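Local structure of PlaB phospholipase (Legionella pneumophila, 6ZTI) at residues B[404-417]-B[433-447]. The protein is an alpha/beta-hydrolase phospholipase, probably a virulence factor, whose activity is controlled by NAD(H)-mediated tetramerization. Residues are numbered along the deposited sequence; the frame is centred on the assembly and turned at random.
Sequences INTPKMQGNLGFRV and LLDFHSSLADIHKIL
The guanidinium of Arg416 has the methyl CD1 of Leu433 over the centre of one face, 3.4 Å from CZ, while Asp435 takes its edge in a salt bridge. The grip is side-on: NE points straight at OD1 of Asp435 (2.6 Å, 167°), using that oxygen's syn lone pair, and NH2 meets OD2 at 3.1 Å, slightly out of plane. A bend at chi3 (-88°) in an otherwise extended arginine turns the head toward Asp435, and the two-bond pairing goes with guanidinium and carboxylate planes that are nearly coplanar.

On the other face of the sheet, the rings of Phe415 and Phe436 run side by side, planes 30° apart but slid so far that they barely overlap; CD2 meets CD2 at 3.7 Å. Ile446 comes from the opposite direction, its CD1 against CZ of Phe415, and Phe345 meets the same ring edge-to-face. Further along, Leu413 CD2 touches both Leu440 and Leu447, and Leu362 of strand 358-364, part of an NAD site, packs on both Leu413 and Phe415.

These layers hang on an antiparallel hairpin, with Leu413-Ser438, Phe415-Phe436 and Val417-Leu434 as hydrogen-bonded pairs. Beyond the strand end, Leu440 N still reaches Gly411 O (2.8 Å), and Asn405 ND2, also bound to Glu401, donates to Leu440 O from above the carbonyl plane, at 3.0 Å. Gln410 and Gly411 are central in a type I' turn from Met409 to Asn412; a water joins Gln410 O, Asn412 OD1 and Ser439 OG.

The two faces thus differ: partly exposed Arg416 and Asp435 form a salt bridge whose two bonds, with the Leu433 methyl, should limit guanidinium rotation, whereas mainly apolar packing around Leu413 and Phe415 joins strands 231-238 and 452-463 and, through Leu362, a nucleotide site.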
ATOM      1  N   ILE B 404     -15.473 -39.069  -4.904  1.00 11.84           N
ATOM      2  CA  ILE B 404     -15.745 -38.850  -6.318  1.00 11.92           C
ATOM      3  C   ILE B 404     -15.872 -40.173  -7.065  1.00 12.18           C
ATOM      4  O   ILE B 404     -16.701 -40.308  -7.972  1.00 14.88           O
ATOM      5  CB  ILE B 404     -14.639 -37.942  -6.901  1.00 12.69           C
ATOM      6  CG1 ILE B 404     -14.859 -36.504  -6.416  1.00 14.66           C
ATOM      7  CG2 ILE B 404     -14.595 -38.010  -8.422  1.00 13.44           C
ATOM      8  CD1 ILE B 404     -13.722 -35.545  -6.750  1.00 14.72           C
ATOM      9  N   ASN B 405     -15.095 -41.182  -6.681  1.00 13.56           N
ATOM     10  CA  ASN B 405     -15.109 -42.459  -7.399  1.00 18.20           C
ATOM     11  C   ASN B 405     -16.158 -43.373  -6.766  1.00 19.52           C
ATOM     12  O   ASN B 405     -15.863 -44.414  -6.177  1.00 18.90           O
ATOM     13  CB  ASN B 405     -13.724 -43.095  -7.401  1.00 22.36           C
ATOM     14  CG  ASN B 405     -12.764 -42.424  -8.380  1.00 29.72           C
ATOM     15  OD1 ASN B 405     -13.179 -41.740  -9.314  1.00 20.76           O
ATOM     16  ND2 ASN B 405     -11.471 -42.620  -8.165  1.00 31.99           N
ATOM     17  N   THR B 406     -17.408 -42.953  -6.908  1.00 21.98           N
ATOM     18  CA  THR B 406     -18.583 -43.703  -6.497  1.00 18.22           C
ATOM     19  C   THR B 406     -19.543 -43.745  -7.671  1.00 19.43           C
ATOM     20  O   THR B 406     -19.448 -42.918  -8.585  1.00 17.84           O
ATOM     21  CB  THR B 406     -19.295 -43.080  -5.286  1.00 17.45           C
ATOM     22  OG1 THR B 406     -19.982 -41.882  -5.682  1.00 18.40           O
ATOM     23  CG2 THR B 406     -18.307 -42.759  -4.172  1.00 27.80           C
ATOM     24  N   PRO B 407     -20.477 -44.699  -7.684  1.00 18.30           N
ATOM     25  CA  PRO B 407     -21.459 -44.728  -8.778  1.00 22.58           C
ATOM     26  C   PRO B 407     -22.166 -43.402  -8.983  1.00 20.02           C
ATOM     27  O   PRO B 407     -22.332 -42.971 -10.130  1.00 21.14           O
ATOM     28  CB  PRO B 407     -22.432 -45.837  -8.345  1.00 24.71           C
ATOM     29  CG  PRO B 407     -21.618 -46.722  -7.472  1.00 18.46           C
ATOM     30  CD  PRO B 407     -20.649 -45.831  -6.755  1.00 21.72           C
ATOM     31  N   LYS B 408     -22.588 -42.733  -7.905  1.00 17.62           N
ATOM     32  CA  LYS B 408     -23.378 -41.519  -8.070  1.00 22.29           C
ATOM     33  C   LYS B 408     -22.517 -40.348  -8.524  1.00 17.34           C
ATOM     34  O   LYS B 408     -22.997 -39.464  -9.238  1.00 18.32           O
ATOM     35  CB  LYS B 408     -24.099 -41.183  -6.768  1.00 31.16           C
ATOM     36  CG  LYS B 408     -25.295 -42.093  -6.454  1.00 27.73           C
ATOM     37  CD  LYS B 408     -25.748 -41.905  -5.003  1.00 42.33           C
ATOM     38  CE  LYS B 408     -26.957 -42.761  -4.652  1.00 51.21           C
ATOM     39  NZ  LYS B 408     -26.886 -43.261  -3.243  1.00 43.37           N
ATOM     40  N   MET B 409     -21.242 -40.340  -8.165  1.00 17.61           N
ATOM     41  CA  MET B 409     -20.391 -39.208  -8.502  1.00 19.36           C
ATOM     42  C   MET B 409     -19.622 -39.406  -9.806  1.00 17.52           C
ATOM     43  O   MET B 409     -19.047 -38.438 -10.322  1.00 16.16           O
ATOM     44  CB  MET B 409     -19.452 -38.943  -7.331  1.00 18.29           C
ATOM     45  CG  MET B 409     -20.198 -38.452  -6.089  1.00 18.55           C
ATOM     46  SD  MET B 409     -20.527 -36.683  -6.194  1.00 16.68           S
ATOM     47  CE  MET B 409     -18.865 -36.044  -5.895  1.00 14.44           C
ATOM     48  N   GLN B 410     -19.624 -40.623 -10.351  1.00 12.35           N
ATOM     49  CA  GLN B 410     -19.142 -40.969 -11.684  1.00 16.66           C
ATOM     50  C   GLN B 410     -17.656 -40.714 -11.875  1.00 12.32           C
ATOM     51  O   GLN B 410     -17.146 -40.850 -12.993  1.00 13.21           O
ATOM     52  CB  GLN B 410     -19.928 -40.233 -12.773  1.00 15.94           C
ATOM     53  CG  GLN B 410     -21.441 -40.419 -12.685  1.00 26.52           C
ATOM     54  CD  GLN B 410     -22.165 -39.885 -13.916  1.00 35.88           C
ATOM     55  OE1 GLN B 410     -21.539 -39.501 -14.906  1.00 36.72           O
ATOM     56  NE2 GLN B 410     -23.490 -39.861 -13.858  1.00 34.39           N
ATOM     57  N   GLY B 411     -16.937 -40.363 -10.824  1.00 14.01           N
ATOM     58  CA  GLY B 411     -15.530 -40.067 -10.965  1.00 15.52           C
ATOM     59  C   GLY B 411     -15.228 -38.673 -11.457  1.00 15.74           C
ATOM     60  O   GLY B 411     -14.060 -38.369 -11.708  1.00 15.17           O
ATOM     61  N   ASN B 412     -16.235 -37.807 -11.579  1.00 10.63           N
ATOM     62  CA  ASN B 412     -16.043 -36.507 -12.208  1.00 12.02           C
ATOM     63  C   ASN B 412     -15.301 -35.540 -11.298  1.00 16.02           C
ATOM     64  O   ASN B 412     -15.566 -35.456 -10.094  1.00 13.17           O
ATOM     65  CB  ASN B 412     -17.381 -35.890 -12.609  1.00 16.31           C
ATOM     66  CG  ASN B 412     -18.041 -36.622 -13.770  1.00 17.28           C
ATOM     67  OD1 ASN B 412     -17.447 -37.512 -14.382  1.00 12.69           O
ATOM     68  ND2 ASN B 412     -19.276 -36.233 -14.087  1.00 17.39           N
ATOM     69  N   LEU B 413     -14.372 -34.796 -11.896  1.00 11.78           N
ATOM     70  CA  LEU B 413     -13.727 -33.670 -11.246  1.00 14.69           C
ATOM     71  C   LEU B 413     -13.388 -32.649 -12.317  1.00  8.75           C
ATOM     72  O   LEU B 413     -12.873 -33.011 -13.376  1.00  9.01           O
ATOM     73  CB  LEU B 413     -12.448 -34.077 -10.511  1.00 12.08           C
ATOM     74  CG  LEU B 413     -11.665 -32.931  -9.870  1.00 16.66           C
ATOM     75  CD1 LEU B 413     -12.471 -32.282  -8.774  1.00 18.85           C
ATOM     76  CD2 LEU B 413     -10.339 -33.468  -9.310  1.00 17.80           C
ATOM     77  N   GLY B 414     -13.632 -31.377 -12.018  1.00  8.53           N
ATOM     78  CA  GLY B 414     -13.376 -30.331 -12.980  1.00 12.17           C
ATOM     79  C   GLY B 414     -13.022 -29.005 -12.339  1.00 15.45           C
ATOM     80  O   GLY B 414     -12.992 -28.861 -11.112  1.00  8.88           O
ATOM     81  N   PHE B 415     -12.706 -28.041 -13.205  1.00 16.64           N
ATOM     82  CA  PHE B 415     -12.458 -26.659 -12.827  1.00 12.45           C
ATOM     83  C   PHE B 415     -13.428 -25.746 -13.560  1.00 12.68           C
ATOM     84  O   PHE B 415     -13.778 -25.988 -14.716  1.00 10.27           O
ATOM     85  CB  PHE B 415     -11.047 -26.186 -13.196  1.00 13.25           C
ATOM     86  CG  PHE B 415      -9.955 -27.012 -12.631  1.00 17.29           C
ATOM     87  CD1 PHE B 415      -9.955 -27.367 -11.305  1.00 20.43           C
ATOM     88  CD2 PHE B 415      -8.899 -27.402 -13.428  1.00 22.50           C
ATOM     89  CE1 PHE B 415      -8.933 -28.111 -10.782  1.00 12.18           C
ATOM     90  CE2 PHE B 415      -7.869 -28.158 -12.903  1.00 19.27           C
ATOM     91  CZ  PHE B 415      -7.893 -28.515 -11.583  1.00 23.05           C
ATOM     92  N   ARG B 416     -13.818 -24.665 -12.898  1.00 12.96           N
ATOM     93  CA  ARG B 416     -14.503 -23.564 -13.551  1.00 13.61           C
ATOM     94  C   ARG B 416     -13.827 -22.275 -13.105  1.00 13.26           C
ATOM     95  O   ARG B 416     -13.599 -22.066 -11.905  1.00 13.83           O
ATOM     96  CB  ARG B 416     -15.996 -23.557 -13.222  1.00 14.49           C
ATOM     97  CG  ARG B 416     -16.687 -22.289 -13.636  1.00 18.82           C
ATOM     98  CD  ARG B 416     -18.222 -22.359 -13.479  1.00 26.56           C
ATOM     99  NE  ARG B 416     -18.877 -22.892 -14.680  1.00 34.33           N
ATOM    100  CZ  ARG B 416     -20.129 -22.619 -15.059  1.00 38.71           C
ATOM    101  NH1 ARG B 416     -20.893 -21.802 -14.337  1.00 28.99           N
ATOM    102  NH2 ARG B 416     -20.616 -23.150 -16.179  1.00 29.75           N
ATOM    103  N   VAL B 417     -13.474 -21.435 -14.072  1.00  8.33           N
ATOM    104  CA  VAL B 417     -12.801 -20.170 -13.823  1.00 10.48           C
ATOM    105  C   VAL B 417     -13.678 -19.069 -14.387  1.00 21.10           C
ATOM    106  O   VAL B 417     -14.002 -19.072 -15.583  1.00 10.44           O
ATOM    107  CB  VAL B 417     -11.407 -20.109 -14.458  1.00 15.07           C
ATOM    108  CG1 VAL B 417     -10.808 -18.732 -14.229  1.00 19.84           C
ATOM    109  CG2 VAL B 417     -10.523 -21.173 -13.886  1.00 24.83           C
ATOM    110  N   LEU B 433     -16.197 -17.286 -19.339  1.00 12.27           N
ATOM    111  CA  LEU B 433     -15.976 -18.369 -18.381  1.00 15.86           C
ATOM    112  C   LEU B 433     -15.310 -19.571 -19.043  1.00 13.94           C
ATOM    113  O   LEU B 433     -15.555 -19.874 -20.208  1.00 13.83           O
ATOM    114  CB  LEU B 433     -17.335 -18.735 -17.781  1.00 23.55           C
ATOM    115  CG  LEU B 433     -17.586 -19.902 -16.852  1.00 26.66           C
ATOM    116  CD1 LEU B 433     -18.969 -19.697 -16.224  1.00 29.30           C
ATOM    117  CD2 LEU B 433     -17.529 -21.209 -17.597  1.00 26.50           C
ATOM    118  N   LEU B 434     -14.446 -20.257 -18.299  1.00  9.40           N
ATOM    119  CA  LEU B 434     -13.823 -21.491 -18.764  1.00 10.28           C
ATOM    120  C   LEU B 434     -14.252 -22.637 -17.861  1.00 15.81           C
ATOM    121  O   LEU B 434     -14.256 -22.495 -16.636  1.00 10.32           O
ATOM    122  CB  LEU B 434     -12.302 -21.376 -18.787  1.00 12.76           C
ATOM    123  CG  LEU B 434     -11.531 -22.619 -19.213  1.00 11.24           C
ATOM    124  CD1 LEU B 434     -10.267 -22.230 -19.941  1.00 17.21           C
ATOM    125  CD2 LEU B 434     -11.186 -23.493 -18.043  1.00 16.76           C
ATOM    126  N   ASP B 435     -14.617 -23.765 -18.480  1.00 14.89           N
ATOM    127  CA  ASP B 435     -14.984 -25.000 -17.798  1.00 11.38           C
ATOM    128  C   ASP B 435     -14.081 -26.110 -18.296  1.00 15.14           C
ATOM    129  O   ASP B 435     -13.932 -26.289 -19.506  1.00 15.17           O
ATOM    130  CB  ASP B 435     -16.429 -25.385 -18.087  1.00 22.03           C
ATOM    131  CG  ASP B 435     -17.407 -24.498 -17.404  1.00 22.92           C
ATOM    132  OD1 ASP B 435     -17.215 -24.236 -16.200  1.00 31.08           O
ATOM    133  OD2 ASP B 435     -18.374 -24.070 -18.067  1.00 33.98           O
ATOM    134  N   PHE B 436     -13.484 -26.848 -17.377  1.00 10.43           N
ATOM    135  CA  PHE B 436     -12.674 -28.000 -17.713  1.00  9.98           C
ATOM    136  C   PHE B 436     -13.262 -29.212 -17.013  1.00 15.35           C
ATOM    137  O   PHE B 436     -13.484 -29.185 -15.797  1.00 15.13           O
ATOM    138  CB  PHE B 436     -11.226 -27.771 -17.315  1.00 14.37           C
ATOM    139  CG  PHE B 436     -10.363 -28.994 -17.416  1.00 16.09           C
ATOM    140  CD1 PHE B 436     -10.102 -29.574 -18.642  1.00 19.55           C
ATOM    141  CD2 PHE B 436      -9.792 -29.546 -16.285  1.00 18.78           C
ATOM    142  CE1 PHE B 436      -9.295 -30.692 -18.733  1.00 22.68           C
ATOM    143  CE2 PHE B 436      -8.997 -30.656 -16.378  1.00 21.00           C
ATOM    144  CZ  PHE B 436      -8.750 -31.226 -17.606  1.00 20.25           C
ATOM    145  N   HIS B 437     -13.534 -30.263 -17.780  1.00 13.01           N
ATOM    146  CA  HIS B 437     -14.130 -31.483 -17.255  1.00 14.58           C
ATOM    147  C   HIS B 437     -13.102 -32.600 -17.321  1.00 25.00           C
ATOM    148  O   HIS B 437     -12.549 -32.880 -18.392  1.00 18.39           O
ATOM    149  CB  HIS B 437     -15.391 -31.855 -18.032  1.00 20.36           C
ATOM    150  CG  HIS B 437     -16.518 -30.899 -17.825  1.00 19.76           C
ATOM    151  ND1 HIS B 437     -17.652 -30.903 -18.605  1.00 15.61           N
ATOM    152  CD2 HIS B 437     -16.685 -29.904 -16.922  1.00 19.33           C
ATOM    153  CE1 HIS B 437     -18.468 -29.946 -18.198  1.00 19.75           C
ATOM    154  NE2 HIS B 437     -17.907 -29.329 -17.174  1.00 18.02           N
ATOM    155  N   SER B 438     -12.848 -33.229 -16.177  1.00 16.78           N
ATOM    156  CA  SER B 438     -11.901 -34.321 -16.100  1.00 17.77           C
ATOM    157  C   SER B 438     -12.501 -35.429 -15.248  1.00 16.37           C
ATOM    158  O   SER B 438     -13.703 -35.441 -14.958  1.00 12.75           O
ATOM    159  CB  SER B 438     -10.565 -33.834 -15.536  1.00 19.65           C
ATOM    160  OG  SER B 438      -9.588 -34.819 -15.758  1.00 19.42           O
ATOM    161  N   SER B 439     -11.638 -36.359 -14.838  1.00 19.78           N
ATOM    162  CA  SER B 439     -12.037 -37.544 -14.096  1.00 23.52           C
ATOM    163  C   SER B 439     -10.927 -37.907 -13.119  1.00 24.24           C
ATOM    164  O   SER B 439      -9.747 -37.673 -13.390  1.00 31.55           O
ATOM    165  CB  SER B 439     -12.320 -38.716 -15.041  1.00 22.68           C
ATOM    166  OG  SER B 439     -12.727 -39.877 -14.330  1.00 22.14           O
ATOM    167  N   LEU B 440     -11.316 -38.471 -11.975  1.00 17.78           N
ATOM    168  CA  LEU B 440     -10.384 -39.132 -11.069  1.00 23.38           C
ATOM    169  C   LEU B 440     -10.428 -40.648 -11.209  1.00 31.11           C
ATOM    170  O   LEU B 440      -9.828 -41.354 -10.394  1.00 27.56           O
ATOM    171  CB  LEU B 440     -10.669 -38.748  -9.611  1.00 25.39           C
ATOM    172  CG  LEU B 440     -10.196 -37.376  -9.108  1.00 21.67           C
ATOM    173  CD1 LEU B 440     -10.380 -37.285  -7.602  1.00 23.20           C
ATOM    174  CD2 LEU B 440      -8.744 -37.075  -9.479  1.00 28.36           C
ATOM    175  N   ALA B 441     -11.127 -41.166 -12.217  1.00 20.28           N
ATOM    176  CA  ALA B 441     -11.253 -42.604 -12.400  1.00 31.36           C
ATOM    177  C   ALA B 441     -10.326 -43.173 -13.468  1.00 34.66           C
ATOM    178  O   ALA B 441     -10.230 -44.400 -13.589  1.00 50.19           O
ATOM    179  CB  ALA B 441     -12.700 -42.970 -12.751  1.00 24.24           C
ATOM    180  N   ASP B 442      -9.643 -42.334 -14.236  1.00 31.57           N
ATOM    181  CA  ASP B 442      -8.765 -42.801 -15.297  1.00 60.36           C
ATOM    182  C   ASP B 442      -7.310 -42.719 -14.835  1.00 60.23           C
ATOM    183  O   ASP B 442      -7.003 -42.282 -13.723  1.00 53.29           O
ATOM    184  CB  ASP B 442      -8.989 -41.986 -16.579  1.00 64.82           C
ATOM    185  CG  ASP B 442     -10.464 -41.929 -17.007  1.00 62.62           C
ATOM    186  OD1 ASP B 442     -11.274 -42.774 -16.564  1.00 61.85           O
ATOM    187  OD2 ASP B 442     -10.812 -41.033 -17.802  1.00 54.22           O
ATOM    188  N   ILE B 443      -6.396 -43.167 -15.706  1.00 67.03           N
ATOM    189  CA  ILE B 443      -4.968 -42.971 -15.463  1.00 58.48           C
ATOM    190  C   ILE B 443      -4.492 -41.620 -15.978  1.00 52.88           C
ATOM    191  O   ILE B 443      -3.326 -41.256 -15.754  1.00 60.20           O
ATOM    192  CB  ILE B 443      -4.121 -44.098 -16.093  1.00 66.72           C
ATOM    193  CG1 ILE B 443      -4.194 -44.051 -17.623  1.00 73.91           C
ATOM    194  CG2 ILE B 443      -4.573 -45.465 -15.570  1.00 57.53           C
ATOM    195  CD1 ILE B 443      -3.510 -45.227 -18.312  1.00 78.17           C
ATOM    196  N   HIS B 444      -5.357 -40.859 -16.655  1.00 56.61           N
ATOM    197  CA  HIS B 444      -5.043 -39.511 -17.112  1.00 48.12           C
ATOM    198  C   HIS B 444      -5.466 -38.442 -16.105  1.00 40.86           C
ATOM    199  O   HIS B 444      -5.745 -37.300 -16.496  1.00 37.13           O
ATOM    200  CB  HIS B 444      -5.708 -39.247 -18.467  1.00 54.46           C
ATOM    201  CG  HIS B 444      -5.529 -40.350 -19.467  1.00 77.51           C
ATOM    202  ND1 HIS B 444      -4.695 -41.429 -19.255  1.00 79.38           N
ATOM    203  CD2 HIS B 444      -6.080 -40.539 -20.691  1.00 73.49           C
ATOM    204  CE1 HIS B 444      -4.743 -42.234 -20.302  1.00 66.23           C
ATOM    205  NE2 HIS B 444      -5.575 -41.717 -21.188  1.00 75.48           N
ATOM    206  N   LYS B 445      -5.524 -38.780 -14.818  1.00 28.64           N
ATOM    207  CA  LYS B 445      -6.051 -37.860 -13.820  1.00 20.21           C
ATOM    208  C   LYS B 445      -5.025 -36.787 -13.469  1.00 22.08           C
ATOM    209  O   LYS B 445      -3.814 -36.984 -13.597  1.00 28.22           O
ATOM    210  CB  LYS B 445      -6.471 -38.621 -12.567  1.00 26.71           C
ATOM    211  CG  LYS B 445      -5.396 -39.479 -11.948  1.00 25.32           C
ATOM    212  CD  LYS B 445      -6.020 -40.546 -11.051  1.00 33.61           C
ATOM    213  CE  LYS B 445      -5.655 -40.344  -9.597  1.00 28.92           C
ATOM    214  NZ  LYS B 445      -4.205 -40.608  -9.336  1.00 30.83           N
ATOM    215  N   ILE B 446      -5.527 -35.633 -13.017  1.00 14.51           N
ATOM    216  CA  ILE B 446      -4.661 -34.500 -12.719  1.00 17.97           C
ATOM    217  C   ILE B 446      -4.185 -34.453 -11.270  1.00 19.25           C
ATOM    218  O   ILE B 446      -3.253 -33.690 -10.964  1.00 18.03           O
ATOM    219  CB  ILE B 446      -5.386 -33.188 -13.067  1.00 21.82           C
ATOM    220  CG1 ILE B 446      -6.547 -32.932 -12.103  1.00 30.72           C
ATOM    221  CG2 ILE B 446      -5.910 -33.245 -14.496  1.00 39.93           C
ATOM    222  CD1 ILE B 446      -7.277 -31.646 -12.381  1.00 37.30           C
ATOM    223  N   LEU B 447      -4.797 -35.224 -10.371  1.00 10.93           N
ATOM    224  CA  LEU B 447      -4.413 -35.279  -8.969  1.00 12.13           C
ATOM    225  C   LEU B 447      -3.806 -36.631  -8.646  1.00 17.02           C
ATOM    226  O   LEU B 447      -4.326 -37.671  -9.062  1.00 17.54           O
ATOM    227  CB  LEU B 447      -5.598 -35.079  -8.025  1.00 13.78           C
ATOM    228  CG  LEU B 447      -6.335 -33.762  -8.033  1.00 15.47           C
ATOM    229  CD1 LEU B 447      -7.426 -33.851  -6.995  1.00 15.35           C
ATOM    230  CD2 LEU B 447      -5.396 -32.612  -7.758  1.00 10.20           C
TER
HETATM  231  O   HOH W   1     -15.272 -39.317 -14.726  1.00 23.44           O